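Ankyrin repeat family protein (Enterococcus faecalis, PDB 3HRA) is of unknown function but, as an ankyrin repeat protein, probably serves as a scaffold for protein-protein recognition. Local coordinates at residues Asn50-Ala55 with Thr85-Tyr90; Ala63-Gln68 with Lys93-Asp98; Gly106-Ile111 with Gly129-Asp134; Gly117-Val122 with Asn154-Asp159. All coordinates share one frame; numbering follows the deposited sequence.

Contact 1 of 4, residues Asn50-Ala55 with Thr85-Tyr90; sequences NDIEIA and TEILAY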
loop_
_atom_site.group_PDB
_atom_site.type_symbol
_atom_site.label_atom_id
_atom_site.label_comp_id
_atom_site.label_asym_id
_atom_site.label_seq_id
_atom_site.Cartn_x
_atom_site.Cartn_y
_atom_site.Cartn_z
ATOM N N ASN A 50 8.452 9.571 2.802
ATOM C CA ASN A 50 7.250 10.278 3.280
ATOM C C ASN A 50 7.380 11.801 3.191
ATOM O O ASN A 50 6.975 12.530 4.099
ATOM C CB ASN A 50 6.803 9.839 4.682
ATOM C CG ASN A 50 5.338 10.162 4.949
ATOM O OD1 ASN A 50 4.522 10.226 4.029
ATOM N ND2 ASN A 50 4.996 10.365 6.223
ATOM N N ASP A 51 7.924 12.264 2.065
ATOM C CA ASP A 51 7.949 13.683 1.757
ATOM C C ASP A 51 6.642 14.035 1.053
ATOM O O ASP A 51 6.526 13.960 -0.177
ATOM C CB ASP A 51 9.177 14.046 0.917
ATOM C CG ASP A 51 10.458 14.090 1.739
ATOM O OD1 ASP A 51 10.409 14.220 2.988
ATOM O OD2 ASP A 51 11.532 13.999 1.135
ATOM N N ILE A 52 5.660 14.414 1.862
ATOM C CA ILE A 52 4.294 14.557 1.389
ATOM C C ILE A 52 4.151 15.672 0.333
ATOM O O ILE A 52 3.476 15.499 -0.685
ATOM C CB ILE A 52 3.347 14.800 2.586
ATOM C CG1 ILE A 52 3.344 13.570 3.504
ATOM C CG2 ILE A 52 1.957 15.096 2.113
ATOM C CD1 ILE A 52 2.616 13.775 4.859
ATOM N N GLU A 53 4.767 16.817 0.578
ATOM C CA GLU A 53 4.598 17.939 -0.336
ATOM C C GLU A 53 5.271 17.656 -1.682
ATOM O O GLU A 53 4.728 17.989 -2.737
ATOM C CB GLU A 53 5.119 19.240 0.291
ATOM C CG GLU A 53 4.935 20.478 -0.593
ATOM C CD GLU A 53 3.469 20.800 -0.897
ATOM O OE1 GLU A 53 3.231 21.713 -1.724
ATOM O OE2 GLU A 53 2.557 20.158 -0.306
ATOM N N ILE A 54 6.445 17.027 -1.641
ATOM C CA ILE A 54 7.131 16.638 -2.863
ATOM C C ILE A 54 6.253 15.658 -3.641
ATOM O O ILE A 54 6.086 15.785 -4.858
ATOM C CB ILE A 54 8.531 16.040 -2.569
ATOM C CG1 ILE A 54 9.486 17.157 -2.125
ATOM C CG2 ILE A 54 9.082 15.290 -3.802
ATOM C CD1 ILE A 54 10.861 16.670 -1.693
ATOM N N ALA A 55 5.698 14.678 -2.932
ATOM C CA ALA A 55 4.866 13.674 -3.582
ATOM C C ALA A 55 3.646 14.322 -4.233
ATOM O O ALA A 55 3.298 13.998 -5.370
ATOM C CB ALA A 55 4.449 12.558 -2.584
ATOM N N THR A 85 -0.256 7.451 4.826
ATOM C CA THR A 85 -1.685 7.729 4.716
ATOM C C THR A 85 -2.038 8.989 3.935
ATOM O O THR A 85 -2.938 8.970 3.102
ATOM C CB THR A 85 -2.294 7.830 6.119
ATOM O OG1 THR A 85 -1.835 6.720 6.895
ATOM C CG2 THR A 85 -3.826 7.822 6.050
ATOM N N GLU A 86 -1.362 10.088 4.246
ATOM C CA GLU A 86 -1.592 11.358 3.566
ATOM C C GLU A 86 -1.339 11.234 2.060
ATOM O O GLU A 86 -2.134 11.708 1.248
ATOM C CB GLU A 86 -0.690 12.431 4.185
ATOM C CG GLU A 86 -0.912 12.568 5.713
ATOM C CD GLU A 86 0.094 11.787 6.622
ATOM O OE1 GLU A 86 0.597 10.652 6.303
ATOM O OE2 GLU A 86 0.366 12.338 7.719
ATOM N N ILE A 87 -0.223 10.603 1.692
ATOM C CA ILE A 87 0.096 10.426 0.280
ATOM C C ILE A 87 -0.921 9.512 -0.409
ATOM O O ILE A 87 -1.364 9.806 -1.511
ATOM C CB ILE A 87 1.535 9.911 0.077
ATOM C CG1 ILE A 87 2.535 10.974 0.535
ATOM C CG2 ILE A 87 1.777 9.535 -1.384
ATOM C CD1 ILE A 87 3.983 10.467 0.558
ATOM N N LEU A 88 -1.313 8.426 0.267
ATOM C CA LEU A 88 -2.305 7.491 -0.255
ATOM C C LEU A 88 -3.642 8.176 -0.492
ATOM O O LEU A 88 -4.256 8.001 -1.546
ATOM C CB LEU A 88 -2.498 6.306 0.698
ATOM C CG LEU A 88 -3.513 5.265 0.243
ATOM C CD1 LEU A 88 -3.112 4.669 -1.107
ATOM C CD2 LEU A 88 -3.655 4.167 1.310
ATOM N N ALA A 89 -4.097 8.939 0.495
ATOM C CA ALA A 89 -5.332 9.704 0.335
ATOM C C ALA A 89 -5.273 10.613 -0.905
ATOM O O ALA A 89 -6.249 10.723 -1.663
ATOM C CB ALA A 89 -5.615 10.513 1.592
ATOM N N TYR A 90 -4.130 11.271 -1.105
ATOM C CA TYR A 90 -3.958 12.136 -2.258
ATOM C C TYR A 90 -4.019 11.338 -3.562
ATOM O O TYR A 90 -4.685 11.747 -4.525
ATOM C CB TYR A 90 -2.651 12.926 -2.158
ATOM C CG TYR A 90 -2.639 14.175 -2.998
ATOM C CD1 TYR A 90 -3.273 15.333 -2.561
ATOM C CD2 TYR A 90 -1.995 14.197 -4.238
ATOM C CE1 TYR A 90 -3.255 16.491 -3.326
ATOM C CE2 TYR A 90 -1.972 15.341 -5.009
ATOM C CZ TYR A 90 -2.608 16.481 -4.554
ATOM O OH TYR A 90 -2.584 17.621 -5.323
HETATM O O HOH W 1 1.788 10.046 3.774
#
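Ile52 and Ile87 mark the closest backbone approach of residues 50-55 to 85-90, their CA atoms 6.0 Å apart, each in the first turn or so of its helix. Asn50 leaves the preceding helix with positive phi in a Schellman motif, and Asp51 is the N-cap of helix 52-60. That N-cap makes no side-chain capping bond; its carboxylate is instead paired with Arg16. The segments contain the starts of helices 52-60 and 85-94, which lie side by side in the stacked helices of the ankyrin fold. Ile87 CD1 lies between the turn and the start of helix 52-60, 3.8 Å from Ala55 CB and 3.5 Å from Asn50 OD1, while Ile87 CG1 lies 4.0 Å from Ile52 CG1. Ile52 CD1 rests in the bend of Glu86, 3.6 Å from Glu86 CB and close to every further atom of that side chain. The bend at chi2 (97°) sets Glu86 CD 3.7 Å from Ile52 CD1. A single water joins the polar groups beside it: it donates to Asn50 OD1 (2.8 Å) and to Glu86 OE1 (2.9 Å) and accepts from Ile87 N, supplying a partner to an N-H of the helix's first turn. Val47 of helix 42-49 also packs on Ile87.

Contact 2 of 4, residues Ala63-Gln68 with Lys93-Asp98; sequences ADINLQ and KHATPD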
loop_
_atom_site.group_PDB
_atom_site.type_symbol
_atom_site.label_atom_id
_atom_site.label_comp_id
_atom_site.label_asym_id
_atom_site.label_seq_id
_atom_site.Cartn_x
_atom_site.Cartn_y
_atom_site.Cartn_z
ATOM N N ALA A 63 3.198 12.548 -12.515
ATOM C CA ALA A 63 4.016 11.388 -12.160
ATOM C C ALA A 63 3.149 10.121 -12.104
ATOM O O ALA A 63 2.013 10.147 -11.635
ATOM C CB ALA A 63 4.731 11.614 -10.815
ATOM N N ASP A 64 3.689 9.018 -12.600
ATOM C CA ASP A 64 2.930 7.768 -12.690
ATOM C C ASP A 64 2.966 7.042 -11.350
ATOM O O ASP A 64 4.029 6.582 -10.927
ATOM C CB ASP A 64 3.560 6.900 -13.773
ATOM C CG ASP A 64 2.765 5.638 -14.061
ATOM O OD1 ASP A 64 1.773 5.343 -13.362
ATOM O OD2 ASP A 64 3.155 4.942 -15.021
ATOM N N ILE A 65 1.815 6.952 -10.673
ATOM C CA ILE A 65 1.770 6.323 -9.358
ATOM C C ILE A 65 1.913 4.798 -9.460
ATOM O O ILE A 65 2.085 4.110 -8.458
ATOM C CB ILE A 65 0.479 6.675 -8.568
ATOM C CG1 ILE A 65 -0.762 6.126 -9.283
ATOM C CG2 ILE A 65 0.372 8.199 -8.327
ATOM C CD1 ILE A 65 -1.971 5.955 -8.384
ATOM N N ASN A 66 1.874 4.281 -10.681
ATOM C CA ASN A 66 1.918 2.833 -10.896
ATOM C C ASN A 66 3.253 2.315 -11.457
ATOM O O ASN A 66 3.373 1.143 -11.784
ATOM C CB ASN A 66 0.763 2.404 -11.823
ATOM C CG ASN A 66 -0.590 2.753 -11.250
ATOM O OD1 ASN A 66 -0.931 2.309 -10.170
ATOM N ND2 ASN A 66 -1.371 3.566 -11.975
ATOM N N LEU A 67 4.251 3.180 -11.561
ATOM C CA LEU A 67 5.522 2.779 -12.173
ATOM C C LEU A 67 6.341 2.017 -11.137
ATOM O O LEU A 67 6.833 2.602 -10.173
ATOM C CB LEU A 67 6.281 4.013 -12.685
ATOM C CG LEU A 67 7.420 3.758 -13.696
ATOM C CD1 LEU A 67 7.875 5.040 -14.381
ATOM C CD2 LEU A 67 8.623 3.061 -13.070
ATOM N N GLN A 68 6.490 0.710 -11.350
ATOM C CA GLN A 68 7.129 -0.166 -10.366
ATOM C C GLN A 68 8.653 -0.141 -10.416
ATOM O O GLN A 68 9.259 -0.136 -11.498
ATOM C CB GLN A 68 6.651 -1.611 -10.540
ATOM C CG GLN A 68 5.189 -1.796 -10.271
ATOM C CD GLN A 68 4.676 -3.149 -10.728
ATOM O OE1 GLN A 68 4.384 -4.027 -9.909
ATOM N NE2 GLN A 68 4.567 -3.325 -12.030
ATOM N N LYS A 93 -7.432 10.403 -4.663
ATOM C CA LYS A 93 -8.209 11.534 -5.181
ATOM C C LYS A 93 -7.688 12.095 -6.504
ATOM O O LYS A 93 -8.463 12.640 -7.293
ATOM C CB LYS A 93 -8.230 12.689 -4.174
ATOM C CG LYS A 93 -8.932 12.402 -2.857
ATOM C CD LYS A 93 -8.806 13.630 -1.938
ATOM C CE LYS A 93 -8.913 13.238 -0.466
ATOM N NZ LYS A 93 -8.402 14.308 0.453
ATOM N N HIS A 94 -6.378 12.014 -6.730
ATOM C CA HIS A 94 -5.769 12.736 -7.855
ATOM C C HIS A 94 -5.057 11.879 -8.893
ATOM O O HIS A 94 -4.401 12.399 -9.796
ATOM C CB HIS A 94 -4.819 13.819 -7.340
ATOM C CG HIS A 94 -5.513 14.904 -6.594
ATOM N ND1 HIS A 94 -5.615 14.923 -5.217
ATOM C CD2 HIS A 94 -6.178 15.998 -7.031
ATOM C CE1 HIS A 94 -6.288 15.993 -4.841
ATOM N NE2 HIS A 94 -6.642 16.663 -5.927
ATOM N N ALA A 95 -5.182 10.568 -8.758
ATOM C CA ALA A 95 -4.552 9.655 -9.699
ATOM C C ALA A 95 -5.389 8.390 -9.828
ATOM O O ALA A 95 -6.404 8.229 -9.141
ATOM C CB ALA A 95 -3.130 9.331 -9.247
ATOM N N THR A 96 -4.972 7.490 -10.711
ATOM C CA THR A 96 -5.756 6.289 -10.994
ATOM C C THR A 96 -4.881 5.063 -10.769
ATOM O O THR A 96 -4.003 4.763 -11.570
ATOM C CB THR A 96 -6.291 6.265 -12.459
ATOM O OG1 THR A 96 -7.105 7.417 -12.708
ATOM C CG2 THR A 96 -7.117 4.984 -12.719
ATOM N N PRO A 97 -5.110 4.353 -9.664
ATOM C CA PRO A 97 -4.306 3.152 -9.381
ATOM C C PRO A 97 -4.552 2.067 -10.413
ATOM O O PRO A 97 -5.681 1.904 -10.891
ATOM C CB PRO A 97 -4.832 2.690 -8.016
ATOM C CG PRO A 97 -5.456 3.931 -7.400
ATOM C CD PRO A 97 -6.016 4.709 -8.558
ATOM N N ASP A 98 -3.494 1.351 -10.771
ATOM C CA ASP A 98 -3.583 0.225 -11.708
ATOM C C ASP A 98 -3.658 -1.061 -10.897
ATOM O O ASP A 98 -2.646 -1.529 -10.365
ATOM C CB ASP A 98 -2.351 0.194 -12.637
ATOM C CG ASP A 98 -2.421 -0.921 -13.703
ATOM O OD1 ASP A 98 -3.256 -1.841 -13.583
ATOM O OD2 ASP A 98 -1.610 -0.878 -14.660
#
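Asn66 bonds to the extended backbone of residues 96-98 with both ends of its amide. Its ND2 donates to Thr96 O over 2.9 Å, with the acceptor in the amide plane and an N-H...O angle of 158°. Its OD1 accepts from Asp98 N at 2.8 Å; that donor stands above the carbonyl plane, 47° out of it. The amide also lies against Asp98, with Asn66 CG 3.4 Å from Asp98 CB and the amide and carboxylate planes nearly perpendicular. The backbone of Asn66 is held too: its N donates to Asp64 OD1 in an Asx turn, within the type I turn Asp64-Leu67, and its O accepts from Lys101 NZ. Asp98 turns its carboxylate to Asn100 N. Beside this polar pair, Ile65 supplies the apolar half. CG1 sits between the backbone N and the carbonyl carbon (chi1 64°), and Ile65 CD1 beyond it reaches Ala95 CB at 3.7 Å and Pro97 CG at 4.1 Å. Leu43, Ile59 and Tyr76 pack around Ile65. Residues 63-68 lie in the loop after helix 52-60, and residues 93-98 run from the end of helix 85-94 into the loop after it, among the loops of the ankyrin fold. The two bonds of Asn66 thus pair a side chain with main-chain groups and give OD1 and one N-H of ND2 of a buried residue partners across the contact.

Contact 3 of 4, residues Gly106-Ile111 with Gly129-Asp134; sequences GGNALI and GREDID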
loop_
_atom_site.group_PDB
_atom_site.type_symbol
_atom_site.label_atom_id
_atom_site.label_comp_id
_atom_site.label_asym_id
_atom_site.label_seq_id
_atom_site.Cartn_x
_atom_site.Cartn_y
_atom_site.Cartn_z
ATOM N N GLY A 106 2.954 -10.825 -5.068
ATOM C CA GLY A 106 1.708 -10.988 -5.809
ATOM C C GLY A 106 0.513 -10.378 -5.112
ATOM O O GLY A 106 -0.636 -10.694 -5.442
ATOM N N GLY A 107 0.787 -9.515 -4.135
ATOM C CA GLY A 107 -0.258 -8.850 -3.384
ATOM C C GLY A 107 -0.615 -7.473 -3.941
ATOM O O GLY A 107 0.002 -6.973 -4.890
ATOM N N ASN A 108 -1.627 -6.859 -3.336
ATOM C CA ASN A 108 -2.065 -5.507 -3.690
ATOM C C ASN A 108 -1.635 -4.489 -2.625
ATOM O O ASN A 108 -0.697 -4.741 -1.868
ATOM C CB ASN A 108 -3.589 -5.497 -3.851
ATOM C CG ASN A 108 -4.315 -5.984 -2.608
ATOM O OD1 ASN A 108 -3.697 -6.257 -1.569
ATOM N ND2 ASN A 108 -5.636 -6.113 -2.712
ATOM N N ALA A 109 -2.308 -3.341 -2.555
ATOM C CA ALA A 109 -1.992 -2.382 -1.493
ATOM C C ALA A 109 -2.607 -2.728 -0.134
ATOM O O ALA A 109 -2.041 -2.395 0.911
ATOM C CB ALA A 109 -2.360 -0.948 -1.912
ATOM N N LEU A 110 -3.747 -3.418 -0.153
ATOM C CA LEU A 110 -4.547 -3.673 1.053
ATOM C C LEU A 110 -4.003 -4.812 1.937
ATOM O O LEU A 110 -3.996 -4.712 3.155
ATOM C CB LEU A 110 -5.994 -3.961 0.635
ATOM C CG LEU A 110 -7.063 -4.221 1.700
ATOM C CD1 LEU A 110 -7.082 -3.133 2.743
ATOM C CD2 LEU A 110 -8.444 -4.350 1.047
ATOM N N ILE A 111 -3.549 -5.897 1.318
ATOM C CA ILE A 111 -2.996 -7.010 2.083
ATOM C C ILE A 111 -1.863 -6.588 3.033
ATOM O O ILE A 111 -1.945 -6.847 4.226
ATOM C CB ILE A 111 -2.579 -8.187 1.181
ATOM C CG1 ILE A 111 -3.829 -8.799 0.522
ATOM C CG2 ILE A 111 -1.851 -9.235 2.005
ATOM C CD1 ILE A 111 -3.529 -9.881 -0.544
ATOM N N GLY A 129 -11.024 2.776 -2.589
ATOM C CA GLY A 129 -9.867 2.137 -3.187
ATOM C C GLY A 129 -10.070 1.224 -4.390
ATOM O O GLY A 129 -9.160 1.120 -5.220
ATOM N N ARG A 130 -11.223 0.557 -4.491
ATOM C CA ARG A 130 -11.490 -0.344 -5.618
ATOM C C ARG A 130 -10.844 -1.713 -5.401
ATOM O O ARG A 130 -11.179 -2.695 -6.078
ATOM C CB ARG A 130 -10.986 0.288 -6.922
ATOM C CG ARG A 130 -11.679 -0.200 -8.187
ATOM C CD ARG A 130 -10.945 0.313 -9.420
ATOM N NE ARG A 130 -10.625 1.732 -9.313
ATOM C CZ ARG A 130 -9.599 2.325 -9.925
ATOM N NH1 ARG A 130 -8.767 1.615 -10.688
ATOM N NH2 ARG A 130 -9.403 3.639 -9.761
ATOM N N GLU A 131 -9.912 -1.768 -4.452
ATOM C CA GLU A 131 -9.249 -3.015 -4.068
ATOM C C GLU A 131 -10.287 -4.084 -3.692
ATOM O O GLU A 131 -11.251 -3.801 -2.997
ATOM C CB GLU A 131 -8.322 -2.768 -2.872
ATOM C CG GLU A 131 -7.262 -1.678 -3.097
ATOM C CD GLU A 131 -6.098 -2.168 -3.923
ATOM O OE1 GLU A 131 -6.050 -3.388 -4.179
ATOM O OE2 GLU A 131 -5.239 -1.342 -4.329
ATOM N N ASP A 132 -10.089 -5.308 -4.175
ATOM C CA ASP A 132 -10.944 -6.437 -3.831
ATOM C C ASP A 132 -10.556 -6.915 -2.429
ATOM O O ASP A 132 -9.416 -7.301 -2.194
ATOM C CB ASP A 132 -10.712 -7.539 -4.869
ATOM C CG ASP A 132 -11.474 -8.821 -4.577
ATOM O OD1 ASP A 132 -12.244 -8.884 -3.588
ATOM O OD2 ASP A 132 -11.276 -9.783 -5.360
ATOM N N ILE A 133 -11.491 -6.856 -1.485
ATOM C CA ILE A 133 -11.189 -7.235 -0.109
ATOM C C ILE A 133 -10.781 -8.710 -0.013
ATOM O O ILE A 133 -10.111 -9.129 0.938
ATOM C CB ILE A 133 -12.397 -6.914 0.810
ATOM C CG1 ILE A 133 -12.029 -6.980 2.292
ATOM C CG2 ILE A 133 -13.595 -7.821 0.495
ATOM C CD1 ILE A 133 -13.089 -6.319 3.167
ATOM N N ASP A 134 -11.164 -9.492 -1.013
ATOM C CA ASP A 134 -10.898 -10.928 -1.008
ATOM C C ASP A 134 -9.711 -11.323 -1.899
ATOM O O ASP A 134 -9.502 -12.503 -2.205
ATOM C CB ASP A 134 -12.149 -11.705 -1.431
ATOM C CG ASP A 134 -13.294 -11.579 -0.430
ATOM O OD1 ASP A 134 -13.033 -11.411 0.789
ATOM O OD2 ASP A 134 -14.477 -11.656 -0.868
HETATM O O HOH W 2 -7.150 -7.047 -0.464
HETATM O O HOH W 3 -7.308 -5.875 -5.521
HETATM O O HOH W 4 -3.134 -2.715 -5.643
#
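Glu131 brings its carboxylate alongside Asn108 and Ala109, OE1 standing 3.1 Å from Asn108 ND2 and OE2 3.8 Å from Ala109 CB. The amide and carboxylate planes are 87° apart, and the two side chains run past one another in opposite senses. Leu110 adds an apolar touch, its CD2 4.1 Å from Ile133 CA. Waters fill out this shell. One accepts from Asn108 ND2 (2.9 Å) and donates to Asp132 O; a second accepts, at longer range, from ND2 and from Asp132 N; a third donates to Glu131 OE2 (2.8 Å) and accepts from Ala109 N. Tyr76 OH, from outside the two segments, also hydrogen-bonds to OE2. The Asn108 amide is set by its other end: OD1 caps the helix at Ile111 N over 2.9 Å with an almost straight N-H...O angle of 174°. Asp132 OD1 closes an Asx turn on Asp134 N, shaping the loop after helix 119-128 where it folds back onto the start of helix 110-115 in the ankyrin fold. One amide thus divides its work, the oxygen capping the helix while the nitrogen faces the loop, and the two segments are joined largely through water.

Contact 4 of 4, residues Gly117-Val122 with Asn154-Asp159; sequences GHIDNV and NQLYQD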
loop_
_atom_site.group_PDB
_atom_site.type_symbol
_atom_site.label_atom_id
_atom_site.label_comp_id
_atom_site.label_asym_id
_atom_site.label_seq_id
_atom_site.Cartn_x
_atom_site.Cartn_y
_atom_site.Cartn_z
ATOM N N GLY A 117 -0.410 -3.438 10.070
ATOM C CA GLY A 117 -1.157 -2.730 11.101
ATOM C C GLY A 117 -1.573 -1.310 10.773
ATOM O O GLY A 117 -1.925 -0.540 11.664
ATOM N N HIS A 118 -1.529 -0.953 9.492
ATOM C CA HIS A 118 -1.849 0.408 9.073
ATOM C C HIS A 118 -3.339 0.578 8.871
ATOM O O HIS A 118 -3.829 0.618 7.747
ATOM C CB HIS A 118 -1.065 0.743 7.805
ATOM C CG HIS A 118 0.407 0.761 8.036
ATOM N ND1 HIS A 118 1.295 0.007 7.295
ATOM C CD2 HIS A 118 1.144 1.401 8.974
ATOM C CE1 HIS A 118 2.518 0.214 7.743
ATOM N NE2 HIS A 118 2.456 1.046 8.768
ATOM N N ILE A 119 -4.061 0.653 9.984
ATOM C CA ILE A 119 -5.516 0.591 9.945
ATOM C C ILE A 119 -6.135 1.786 9.206
ATOM O O ILE A 119 -7.156 1.647 8.532
ATOM C CB ILE A 119 -6.103 0.398 11.380
ATOM C CG1 ILE A 119 -7.601 0.093 11.319
ATOM C CG2 ILE A 119 -5.813 1.607 12.260
ATOM C CD1 ILE A 119 -8.200 -0.345 12.660
ATOM N N ASP A 120 -5.515 2.955 9.315
ATOM C CA ASP A 120 -6.015 4.108 8.577
ATOM C C ASP A 120 -5.908 3.884 7.066
ATOM O O ASP A 120 -6.817 4.244 6.319
ATOM C CB ASP A 120 -5.297 5.389 9.007
ATOM C CG ASP A 120 -5.690 5.829 10.411
ATOM O OD1 ASP A 120 -6.895 5.710 10.757
ATOM O OD2 ASP A 120 -4.796 6.284 11.168
ATOM N N ASN A 121 -4.831 3.242 6.620
ATOM C CA ASN A 121 -4.725 2.862 5.209
ATOM C C ASN A 121 -5.784 1.850 4.774
ATOM O O ASN A 121 -6.357 1.962 3.681
ATOM C CB ASN A 121 -3.320 2.330 4.871
ATOM C CG ASN A 121 -2.352 3.444 4.519
ATOM O OD1 ASN A 121 -2.593 4.596 4.839
ATOM N ND2 ASN A 121 -1.260 3.100 3.849
ATOM N N VAL A 122 -6.044 0.867 5.631
ATOM C CA VAL A 122 -7.094 -0.105 5.354
ATOM C C VAL A 122 -8.443 0.583 5.132
ATOM O O VAL A 122 -9.151 0.279 4.172
ATOM C CB VAL A 122 -7.203 -1.136 6.484
ATOM C CG1 VAL A 122 -8.378 -2.065 6.229
ATOM C CG2 VAL A 122 -5.880 -1.902 6.607
ATOM N N ASN A 154 -3.120 -8.893 18.884
ATOM C CA ASN A 154 -3.383 -7.891 19.907
ATOM C C ASN A 154 -4.524 -6.964 19.515
ATOM O O ASN A 154 -5.187 -7.190 18.506
ATOM C CB ASN A 154 -2.117 -7.088 20.218
ATOM C CG ASN A 154 -1.615 -6.304 19.026
ATOM O OD1 ASN A 154 -2.355 -6.044 18.082
ATOM N ND2 ASN A 154 -0.351 -5.912 19.069
ATOM N N GLN A 155 -4.754 -5.925 20.316
ATOM C CA GLN A 155 -5.866 -5.006 20.071
ATOM C C GLN A 155 -5.905 -4.428 18.648
ATOM O O GLN A 155 -6.984 -4.290 18.053
ATOM C CB GLN A 155 -5.836 -3.841 21.064
ATOM C CG GLN A 155 -7.056 -2.959 20.958
ATOM C CD GLN A 155 -8.329 -3.702 21.323
ATOM O OE1 GLN A 155 -8.542 -4.052 22.490
ATOM N NE2 GLN A 155 -9.185 -3.953 20.323
ATOM N N LEU A 156 -4.744 -4.042 18.136
ATOM C CA LEU A 156 -4.663 -3.405 16.825
ATOM C C LEU A 156 -5.174 -4.375 15.768
ATOM O O LEU A 156 -5.968 -4.016 14.909
ATOM C CB LEU A 156 -3.222 -2.986 16.524
ATOM C CG LEU A 156 -2.913 -2.398 15.147
ATOM C CD1 LEU A 156 -3.753 -1.152 14.885
ATOM C CD2 LEU A 156 -1.421 -2.106 15.036
ATOM N N TYR A 157 -4.740 -5.619 15.870
ATOM C CA TYR A 157 -5.133 -6.629 14.883
ATOM C C TYR A 157 -6.565 -7.085 15.073
ATOM O O TYR A 157 -7.257 -7.367 14.096
ATOM C CB TYR A 157 -4.101 -7.761 14.787
ATOM C CG TYR A 157 -2.835 -7.217 14.172
ATOM C CD1 TYR A 157 -2.735 -7.030 12.793
ATOM C CD2 TYR A 157 -1.774 -6.797 14.964
ATOM C CE1 TYR A 157 -1.588 -6.469 12.226
ATOM C CE2 TYR A 157 -0.631 -6.247 14.401
ATOM C CZ TYR A 157 -0.540 -6.090 13.038
ATOM O OH TYR A 157 0.595 -5.528 12.476
ATOM N N GLN A 158 -7.031 -7.082 16.321
ATOM C CA GLN A 158 -8.444 -7.324 16.598
ATOM C C GLN A 158 -9.255 -6.254 15.876
ATOM O O GLN A 158 -10.247 -6.554 15.223
ATOM C CB GLN A 158 -8.734 -7.334 18.111
ATOM C CG GLN A 158 -8.107 -8.517 18.840
ATOM C CD GLN A 158 -7.989 -8.301 20.341
ATOM O OE1 GLN A 158 -7.063 -8.805 20.992
ATOM N NE2 GLN A 158 -8.926 -7.552 20.899
ATOM N N ASP A 159 -8.818 -5.003 15.964
ATOM C CA ASP A 159 -9.542 -3.910 15.309
ATOM C C ASP A 159 -9.518 -4.029 13.770
ATOM O O ASP A 159 -10.507 -3.720 13.098
ATOM C CB ASP A 159 -8.973 -2.549 15.739
ATOM C CG ASP A 159 -9.375 -2.152 17.179
ATOM O OD1 ASP A 159 -10.280 -2.779 17.774
ATOM O OD2 ASP A 159 -8.779 -1.192 17.710
#
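A chi1 of 175° puts CG of Leu156 anti to its backbone N, and the two methyls beyond it straddle Gly117 O, CD1 and CD2 each 3.8 Å from that oxygen. Tyr157, with chi1 at -69°, has its CG anti to the carbonyl carbon instead, and the ring runs past the same glycine so that OH lies 3.6 Å from Gly117 CA. The hydroxyl also comes near Gly117 N, but at an angle too poor for a hydrogen bond; its polar partner is Glu115 O, in the last turn of the helix that Gly117 terminates. Gly117 has positive phi and ends helix 110-115 in a Schellman motif. With no side chain on Gly117, Leu156 CD2 and Tyr157 OH both come close to its CA. Ile119, at the start of the next helix, extends its CD1 to Asp159 CB at 3.9 Å, and its CG2 touches Leu156 CD1 at 4.3 Å. Asn154 caps the start of helix 155-166: its OD1 accepts from Tyr157 N at 3.3 Å, the donor nearly along the C=O axis, and weakly from Leu156 N. The contact thus lies at the surface of the ankyrin fold, where the turn between helices 110-115 and 119-128 meets the first turns of helix 155-166. Ile119 also packs on Ile160 and Leu163 of helix 155-166, and Val122 touches Leu163 of that helix and Leu110 and Ala113 of helix 110-115.

Contacts 1, 2 and 3 are partly buried, whereas contact 4 is at the surface. Contacts 1 and 4 lie where a turn and helix start meet the start of another helix, but contact 1 includes a bridging water, while contact 4 is centred on a glycine, with no hydrogen bond between its segments. Contacts 2 and 3 lie among the loops and are more polar: direct amide-to-backbone bonds in the former, mostly water bridges in the latter. Helix 85-94 serves both contacts 1 and 2. Thr85 OG1 and Asn121 OD1, probably hydrogen-bonded, link contact 1 to contact 4; Pro97 O and Arg130 NH1 join contacts 2 and 3 by a probable, weak hydrogen bond. Leu110 packs on Val122 between contacts 3 and 4.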